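Arylsulfatase (Pseudoalteromonas sp. MB47, PDB 7AJ0) probably catalyses the exo-acting hydrolysis of sulfate esters in fucoidan, as a calcium-containing member of the sulfatase family that assembles as a hexamer. Local coordinates at residues T103-A108 / M375-I380; F173-G178 / R245-K250; V420-M423 / D428-A431. All coordinates share one frame; numbering follows the deposited sequence.

Contact 1: residues T103-A108 / M375-I380; sequences TSSRAA and MDLTDI
Behind the meeting of Thr378 with Ala108, Asp379 OD2 takes two donors, the backbone N-H of Asp376 at 2.9 Å from N to OD2 and the amide of Gln405. The first bond is bent, 136° at the hydrogen, and reaches OD2 from above the carboxylate plane. It is half of a capping box. In the other half Asp376, at the N-cap of helix 377-387, accepts from Thr378 N at 3.0 Å through OD1, nearly straight at 166° and on the anti side of the carboxylate. Asp379 OD1 has a salt bridge to Arg418, so both oxygens of Asp379 have partners.

Across the contact nothing is hydrogen-bonded: the first turn of helix 377-387 meets helix 102-111 by small apolar groups. With OG1 of Thr378 placed between its backbone N and carbonyl carbon (chi1 58°), CG2 is left to touch Ala108 CB and Ala108 O, each at 3.6 Å. The backbones come close here, Ala108 CA lying 5.3 Å from Thr378 CA. Leu377, the residue before Thr378, sends CD1 alongside Ser105, about one turn before Ala108 on helix 102-111, and 3.6 Å from Ser105 CB, while Met96 and Thr323 border the same leucine.

Helix 102-111 opens with Cys102, a calcium ligand. The run from Cys102 to Arg106 resembles the sulfatase signature, whose cysteine is usually the precursor of formylglycine. Arg106 turns away from helix 377-387 and bonds through NE to OD2 of the calcium ligand Asp325. Ser105 is second-shell to the calcium and has two sides: CB packs on Leu377, and OG, which approaches Leu377 CD1 to 4.0 Å, is hydrogen-bonded to the backbone O of Asp325.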
loop_
_atom_site.group_PDB
_atom_site.type_symbol
_atom_site.label_atom_id
_atom_site.label_comp_id
_atom_site.label_asym_id
_atom_site.label_seq_id
_atom_site.Cartn_x
_atom_site.Cartn_y
_atom_site.Cartn_z
ATOM N N THR A 103 17.360 -27.089 -1.584
ATOM C CA THR A 103 18.103 -27.987 -0.707
ATOM C C THR A 103 17.194 -28.630 0.329
ATOM O O THR A 103 17.363 -29.807 0.670
ATOM C CB THR A 103 19.236 -27.223 -0.016
ATOM O OG1 THR A 103 20.128 -26.691 -1.003
ATOM C CG2 THR A 103 20.004 -28.139 0.927
ATOM N N SER A 104 16.222 -27.873 0.842
ATOM C CA SER A 104 15.346 -28.397 1.883
ATOM C C SER A 104 14.440 -29.497 1.345
ATOM O O SER A 104 14.236 -30.520 2.010
ATOM C CB SER A 104 14.521 -27.260 2.483
ATOM O OG SER A 104 15.336 -26.407 3.270
ATOM N N SER A 105 13.895 -29.310 0.142
ATOM C CA SER A 105 13.015 -30.319 -0.437
ATOM C C SER A 105 13.784 -31.572 -0.839
ATOM O O SER A 105 13.272 -32.689 -0.709
ATOM C CB SER A 105 12.287 -29.740 -1.648
ATOM O OG SER A 105 11.294 -28.817 -1.251
ATOM N N ARG A 106 15.005 -31.408 -1.344
ATOM C CA ARG A 106 15.772 -32.563 -1.798
ATOM C C ARG A 106 16.317 -33.365 -0.628
ATOM O O ARG A 106 16.433 -34.592 -0.723
ATOM C CB ARG A 106 16.886 -32.093 -2.728
ATOM C CG ARG A 106 16.344 -31.668 -4.082
ATOM C CD ARG A 106 17.169 -30.590 -4.753
ATOM N NE ARG A 106 16.419 -30.011 -5.866
ATOM C CZ ARG A 106 16.237 -30.615 -7.036
ATOM N NH1 ARG A 106 16.757 -31.815 -7.254
ATOM N NH2 ARG A 106 15.534 -30.019 -7.989
ATOM N N ALA A 107 16.641 -32.700 0.482
ATOM C CA ALA A 107 16.968 -33.422 1.705
ATOM C C ALA A 107 15.775 -34.240 2.187
ATOM O O ALA A 107 15.915 -35.411 2.558
ATOM C CB ALA A 107 17.421 -32.440 2.786
ATOM N N ALA A 108 14.586 -33.636 2.188
ATOM C CA ALA A 108 13.403 -34.351 2.656
ATOM C C ALA A 108 13.134 -35.581 1.800
ATOM O O ALA A 108 12.759 -36.640 2.316
ATOM C CB ALA A 108 12.194 -33.417 2.651
ATOM N N MET A 375 -0.211 -35.376 0.762
ATOM C CA MET A 375 1.000 -36.160 0.559
ATOM C C MET A 375 2.199 -35.223 0.557
ATOM O O MET A 375 2.088 -34.048 0.202
ATOM C CB MET A 375 0.943 -36.963 -0.742
ATOM C CG MET A 375 2.153 -37.856 -0.950
ATOM S SD MET A 375 1.798 -39.327 -1.923
ATOM C CE MET A 375 3.451 -39.992 -2.139
ATOM N N ASP A 376 3.348 -35.766 0.954
ATOM C CA ASP A 376 4.569 -35.009 1.193
ATOM C C ASP A 376 5.705 -35.634 0.397
ATOM O O ASP A 376 5.627 -36.788 -0.028
ATOM C CB ASP A 376 4.900 -34.994 2.699
ATOM C CG ASP A 376 5.890 -33.910 3.084
ATOM O OD1 ASP A 376 7.028 -33.913 2.568
ATOM O OD2 ASP A 376 5.528 -33.050 3.917
ATOM N N LEU A 377 6.774 -34.859 0.191
ATOM C CA LEU A 377 7.971 -35.427 -0.423
ATOM C C LEU A 377 8.592 -36.503 0.462
ATOM O O LEU A 377 9.154 -37.480 -0.049
ATOM C CB LEU A 377 9.003 -34.339 -0.709
ATOM C CG LEU A 377 8.816 -33.489 -1.966
ATOM C CD1 LEU A 377 9.930 -32.450 -2.050
ATOM C CD2 LEU A 377 8.782 -34.341 -3.222
ATOM N N THR A 378 8.518 -36.343 1.784
ATOM C CA THR A 378 9.010 -37.388 2.671
ATOM C C THR A 378 8.194 -38.669 2.543
ATOM O O THR A 378 8.688 -39.742 2.903
ATOM C CB THR A 378 8.993 -36.917 4.126
ATOM O OG1 THR A 378 7.659 -36.547 4.497
ATOM C CG2 THR A 378 9.922 -35.728 4.318
ATOM N N ASP A 379 6.959 -38.579 2.041
ATOM C CA ASP A 379 6.148 -39.776 1.856
ATOM C C ASP A 379 6.654 -40.620 0.691
ATOM O O ASP A 379 6.481 -41.844 0.695
ATOM C CB ASP A 379 4.684 -39.392 1.638
ATOM C CG ASP A 379 4.072 -38.711 2.850
ATOM O OD1 ASP A 379 4.660 -38.807 3.948
ATOM O OD2 ASP A 379 2.998 -38.087 2.706
ATOM N N ILE A 380 7.267 -39.992 -0.314
ATOM C CA ILE A 380 7.892 -40.760 -1.387
ATOM C C ILE A 380 9.039 -41.592 -0.829
ATOM O O ILE A 380 9.200 -42.771 -1.166
ATOM C CB ILE A 380 8.370 -39.823 -2.511
ATOM C CG1 ILE A 380 7.185 -39.061 -3.108
ATOM C CG2 ILE A 380 9.093 -40.621 -3.590
ATOM C CD1 ILE A 380 7.582 -37.893 -3.995
#

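Contact 2: residues F173-G178 / R245-K250; sequences FDYFYG and RDESVK
Glu247 meets two tyrosines of strand 175-177 in two different ways. The polar one is the hydrogen bond from Tyr175 OH to Glu247 OE1, 2.9 Å long. The hydroxyl comes from above the carboxylate plane, 53° out of it, while OE1 sits at the edge of the Tyr175 ring.

The aromatic one is a CH-pi contact: Glu247 CG stands 3.4 Å from the centroid of the Tyr177 ring and practically on its normal. A bend at chi2 (-68°) then lays the carboxylate along the same face, stacked to within 10° of the ring plane. Glu247 CD is 3.6 Å from Tyr177 CE2, and Glu247 OE2 is 3.5 Å from that same carbon. The ring face and the hydroxyl together limit rotation of the acid group, and its charge would be expected to polarise the Tyr175 hydroxyl.

Both tyrosines point from the strand toward helix 240-258, where Val243 and Leu244 also touch Tyr177. In the mixed sheet of this sulfatase fold, strand 175-177 runs parallel to 151-155 and antiparallel to 215-220. The helix packs against this part of the sheet, with Ser248 resting on Ile155, before the chain enters strand 262-267.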
loop_
_atom_site.group_PDB
_atom_site.type_symbol
_atom_site.label_atom_id
_atom_site.label_comp_id
_atom_site.label_asym_id
_atom_site.label_seq_id
_atom_site.Cartn_x
_atom_site.Cartn_y
_atom_site.Cartn_z
ATOM N N PHE A 173 23.878 -44.129 -2.399
ATOM C CA PHE A 173 23.549 -44.475 -3.776
ATOM C C PHE A 173 24.728 -45.164 -4.451
ATOM O O PHE A 173 25.890 -44.835 -4.199
ATOM C CB PHE A 173 23.156 -43.225 -4.563
ATOM C CG PHE A 173 21.876 -42.590 -4.098
ATOM C CD1 PHE A 173 21.882 -41.650 -3.081
ATOM C CD2 PHE A 173 20.665 -42.928 -4.685
ATOM C CE1 PHE A 173 20.706 -41.061 -2.654
ATOM C CE2 PHE A 173 19.485 -42.343 -4.263
ATOM C CZ PHE A 173 19.505 -41.408 -3.247
ATOM N N ASP A 174 24.418 -46.129 -5.323
ATOM C CA ASP A 174 25.469 -46.834 -6.046
ATOM C C ASP A 174 26.121 -45.951 -7.102
ATOM O O ASP A 174 27.311 -46.110 -7.393
ATOM C CB ASP A 174 24.907 -48.091 -6.715
ATOM C CG ASP A 174 24.407 -49.116 -5.718
ATOM O OD1 ASP A 174 25.126 -49.403 -4.735
ATOM O OD2 ASP A 174 23.291 -49.639 -5.921
ATOM N N TYR A 175 25.366 -45.026 -7.688
ATOM C CA TYR A 175 25.846 -44.249 -8.822
ATOM C C TYR A 175 25.325 -42.827 -8.729
ATOM O O TYR A 175 24.140 -42.615 -8.457
ATOM C CB TYR A 175 25.401 -44.895 -10.143
ATOM C CG TYR A 175 25.969 -44.245 -11.381
ATOM C CD1 TYR A 175 27.339 -44.203 -11.595
ATOM C CD2 TYR A 175 25.138 -43.690 -12.345
ATOM C CE1 TYR A 175 27.867 -43.615 -12.725
ATOM C CE2 TYR A 175 25.659 -43.102 -13.482
ATOM C CZ TYR A 175 27.024 -43.069 -13.665
ATOM O OH TYR A 175 27.553 -42.485 -14.791
ATOM N N PHE A 176 26.215 -41.859 -8.949
ATOM C CA PHE A 176 25.834 -40.462 -9.074
ATOM C C PHE A 176 26.377 -39.900 -10.380
ATOM O O PHE A 176 27.500 -40.218 -10.787
ATOM C CB PHE A 176 26.352 -39.607 -7.916
ATOM C CG PHE A 176 26.198 -38.127 -8.146
ATOM C CD1 PHE A 176 24.945 -37.574 -8.360
ATOM C CD2 PHE A 176 27.301 -37.290 -8.154
ATOM C CE1 PHE A 176 24.794 -36.218 -8.574
ATOM C CE2 PHE A 176 27.155 -35.931 -8.368
ATOM C CZ PHE A 176 25.898 -35.396 -8.578
ATOM N N TYR A 177 25.574 -39.061 -11.029
ATOM C CA TYR A 177 26.012 -38.359 -12.231
ATOM C C TYR A 177 25.163 -37.101 -12.344
ATOM O O TYR A 177 23.972 -37.193 -12.655
ATOM C CB TYR A 177 25.860 -39.237 -13.470
ATOM C CG TYR A 177 26.450 -38.621 -14.721
ATOM C CD1 TYR A 177 25.863 -37.514 -15.317
ATOM C CD2 TYR A 177 27.597 -39.145 -15.303
ATOM C CE1 TYR A 177 26.401 -36.943 -16.453
ATOM C CE2 TYR A 177 28.141 -38.581 -16.444
ATOM C CZ TYR A 177 27.536 -37.482 -17.013
ATOM O OH TYR A 177 28.065 -36.912 -18.144
ATOM N N GLY A 178 25.761 -35.944 -12.100
ATOM C CA GLY A 178 25.012 -34.709 -12.284
ATOM C C GLY A 178 25.682 -33.535 -11.590
ATOM O O GLY A 178 26.903 -33.507 -11.426
ATOM N N ARG A 245 19.756 -37.387 -19.502
ATOM C CA ARG A 245 18.866 -38.380 -20.096
ATOM C C ARG A 245 19.656 -39.592 -20.571
ATOM O O ARG A 245 19.283 -40.737 -20.295
ATOM C CB ARG A 245 18.086 -37.745 -21.249
ATOM C CG ARG A 245 17.035 -38.632 -21.904
ATOM C CD ARG A 245 17.606 -39.545 -22.989
ATOM N NE ARG A 245 18.647 -38.905 -23.788
ATOM C CZ ARG A 245 18.436 -37.934 -24.669
ATOM N NH1 ARG A 245 17.213 -37.468 -24.874
ATOM N NH2 ARG A 245 19.456 -37.420 -25.342
ATOM N N ASP A 246 20.767 -39.356 -21.271
ATOM C CA ASP A 246 21.587 -40.462 -21.750
ATOM C C ASP A 246 22.073 -41.333 -20.598
ATOM O O ASP A 246 22.090 -42.565 -20.706
ATOM C CB ASP A 246 22.779 -39.926 -22.547
ATOM C CG ASP A 246 22.372 -39.315 -23.877
ATOM O OD1 ASP A 246 21.276 -39.644 -24.378
ATOM O OD2 ASP A 246 23.157 -38.512 -24.427
ATOM N N GLU A 247 22.474 -40.713 -19.486
ATOM C CA GLU A 247 23.016 -41.483 -18.371
ATOM C C GLU A 247 21.932 -42.298 -17.676
ATOM O O GLU A 247 22.182 -43.429 -17.244
ATOM C CB GLU A 247 23.711 -40.552 -17.378
ATOM C CG GLU A 247 25.061 -40.040 -17.855
ATOM C CD GLU A 247 26.111 -41.136 -17.934
ATOM O OE1 GLU A 247 26.014 -42.117 -17.164
ATOM O OE2 GLU A 247 27.034 -41.017 -18.768
ATOM N N SER A 248 20.724 -41.743 -17.549
ATOM C CA SER A 248 19.626 -42.513 -16.972
ATOM C C SER A 248 19.226 -43.673 -17.875
ATOM O O SER A 248 18.833 -44.736 -17.380
ATOM C CB SER A 248 18.424 -41.609 -16.709
ATOM O OG SER A 248 18.624 -40.830 -15.544
ATOM N N VAL A 249 19.314 -43.491 -19.194
ATOM C CA VAL A 249 19.048 -44.594 -20.113
ATOM C C VAL A 249 20.079 -45.699 -19.915
ATOM O O VAL A 249 19.734 -46.881 -19.801
ATOM C CB VAL A 249 19.029 -44.089 -21.566
ATOM C CG1 VAL A 249 19.069 -45.261 -22.537
ATOM C CG2 VAL A 249 17.796 -43.232 -21.814
ATOM N N LYS A 250 21.361 -45.331 -19.867
ATOM C CA LYS A 250 22.399 -46.330 -19.627
ATOM C C LYS A 250 22.171 -47.050 -18.302
ATOM O O LYS A 250 22.339 -48.271 -18.215
ATOM C CB LYS A 250 23.779 -45.674 -19.648
ATOM C CG LYS A 250 24.235 -45.213 -21.026
ATOM C CD LYS A 250 25.636 -44.613 -20.977
ATOM C CE LYS A 250 26.090 -44.137 -22.353
ATOM N NZ LYS A 250 27.432 -43.483 -22.318
#

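Contact 3: residues V420-M423 / D428-A431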
loop_
_atom_site.group_PDB
_atom_site.type_symbol
_atom_site.label_atom_id
_atom_site.label_comp_id
_atom_site.label_asym_id
_atom_site.label_seq_id
_atom_site.Cartn_x
_atom_site.Cartn_y
_atom_site.Cartn_z
ATOM N N VAL A 420 -1.598 -34.355 8.546
ATOM C CA VAL A 420 -1.160 -32.968 8.611
ATOM C C VAL A 420 0.129 -32.809 7.819
ATOM O O VAL A 420 0.967 -33.715 7.768
ATOM C CB VAL A 420 -0.946 -32.501 10.073
ATOM C CG1 VAL A 420 -0.468 -31.058 10.105
ATOM C CG2 VAL A 420 -2.220 -32.665 10.890
ATOM N N VAL A 421 0.279 -31.646 7.193
ATOM C CA VAL A 421 1.526 -31.234 6.562
ATOM C C VAL A 421 2.085 -30.078 7.378
ATOM O O VAL A 421 1.375 -29.101 7.642
ATOM C CB VAL A 421 1.319 -30.821 5.095
ATOM C CG1 VAL A 421 2.614 -30.276 4.508
ATOM C CG2 VAL A 421 0.823 -32.003 4.281
ATOM N N TYR A 422 3.342 -30.198 7.791
ATOM C CA TYR A 422 4.013 -29.167 8.570
ATOM C C TYR A 422 4.990 -28.419 7.677
ATOM O O TYR A 422 5.802 -29.035 6.978
ATOM C CB TYR A 422 4.737 -29.777 9.768
ATOM C CG TYR A 422 3.795 -30.459 10.726
ATOM C CD1 TYR A 422 3.079 -29.728 11.662
ATOM C CD2 TYR A 422 3.610 -31.833 10.685
ATOM C CE1 TYR A 422 2.210 -30.346 12.533
ATOM C CE2 TYR A 422 2.748 -32.461 11.555
ATOM C CZ TYR A 422 2.048 -31.713 12.476
ATOM O OH TYR A 422 1.182 -32.332 13.346
ATOM N N MET A 423 4.915 -27.096 7.712
ATOM C CA MET A 423 5.648 -26.231 6.799
ATOM C C MET A 423 6.671 -25.425 7.579
ATOM O O MET A 423 6.338 -24.805 8.594
ATOM C CB MET A 423 4.669 -25.325 6.055
ATOM C CG MET A 423 3.370 -26.054 5.728
ATOM S SD MET A 423 2.536 -25.491 4.248
ATOM C CE MET A 423 1.255 -26.733 4.126
ATOM N N ASP A 428 12.441 -21.990 10.953
ATOM C CA ASP A 428 11.220 -21.314 11.378
ATOM C C ASP A 428 10.013 -22.165 11.007
ATOM O O ASP A 428 9.823 -22.501 9.833
ATOM C CB ASP A 428 11.107 -19.930 10.736
ATOM C CG ASP A 428 12.119 -18.947 11.284
ATOM O OD1 ASP A 428 12.169 -18.763 12.519
ATOM O OD2 ASP A 428 12.867 -18.359 10.476
ATOM N N PHE A 429 9.204 -22.510 12.006
ATOM C CA PHE A 429 7.921 -23.160 11.768
ATOM C C PHE A 429 6.878 -22.089 11.469
ATOM O O PHE A 429 6.615 -21.224 12.310
ATOM C CB PHE A 429 7.508 -23.993 12.977
ATOM C CG PHE A 429 6.146 -24.611 12.846
ATOM C CD1 PHE A 429 5.962 -25.758 12.095
ATOM C CD2 PHE A 429 5.051 -24.047 13.474
ATOM C CE1 PHE A 429 4.713 -26.329 11.972
ATOM C CE2 PHE A 429 3.798 -24.615 13.356
ATOM C CZ PHE A 429 3.630 -25.757 12.605
ATOM N N THR A 430 6.281 -22.148 10.280
ATOM C CA THR A 430 5.415 -21.075 9.814
ATOM C C THR A 430 3.960 -21.476 9.648
ATOM O O THR A 430 3.078 -20.651 9.895
ATOM C CB THR A 430 5.925 -20.525 8.473
ATOM O OG1 THR A 430 5.898 -21.562 7.482
ATOM C CG2 THR A 430 7.350 -20.006 8.612
ATOM N N ALA A 431 3.675 -22.708 9.241
ATOM C CA ALA A 431 2.298 -23.068 8.945
ATOM C C ALA A 431 2.143 -24.578 8.930
ATOM O O ALA A 431 3.123 -25.324 8.878
ATOM C CB ALA A 431 1.849 -22.477 7.600
#
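Met423 and Ala431 form an antiparallel hydrogen-bonded pair, with Met423 N donating to Ala431 O at 2.8 Å. The return side is split by a classic beta bulge: Met423 O accepts from Thr430 N at 3.1 Å, nearly straight at 167°, and only weakly from Ala431 N at 3.5 Å. Thr430 has the turned-back backbone of the first bulge position (psi -35°), which lets both N-H groups face one carbonyl. On one face of the hairpin, Met423 CB lies 4.3 Å from Ala431 CB.

Beside this pair the rings of Tyr422 and Phe429 cross obliquely, edge near edge, Tyr422 CD1 being 3.8 Å from Phe429 CE1. Phe429 CG is anti to its backbone N (chi1 176°), which carries the ring back across the hairpin.

Further out, His499 of helix 489-505 stacks on Tyr422, Trp424 meets Phe429 edge-to-face, and Thr348 is hydrogen-bonded to Thr430 OG1. Strands 420-425 and 428-434 begin a four-stranded antiparallel sheet.

Met423 O and Ala431 O, both acceptors, are only 3.3 Å apart, a closeness probably offset by the N-H of Met423 on Ala431 O and the N-H of Thr430 on Met423 O.

Overall arrangement
Contact 1 lies centrally, about 5 Å from the centre of the chain, and is the one tied to the metal site: the side chain of Ser105 is about 6 Å from the calcium ion. Contact 3 is its neighbour, with centres about 13 Å apart, and the two touch where Asp376 OD2 packs at 4.1 Å from Val421 CG1. Arg418 joins them further, bonding to Asp379 of one and to Val420 O of the other. Contact 2, nested in the chain loop that contact 1 closes, reaches the same mixed sheet but stays about 8 Å away at the nearest atoms. Contacts 2 and 3 flank the chain's centre on opposite sides, about 34 Å between centres.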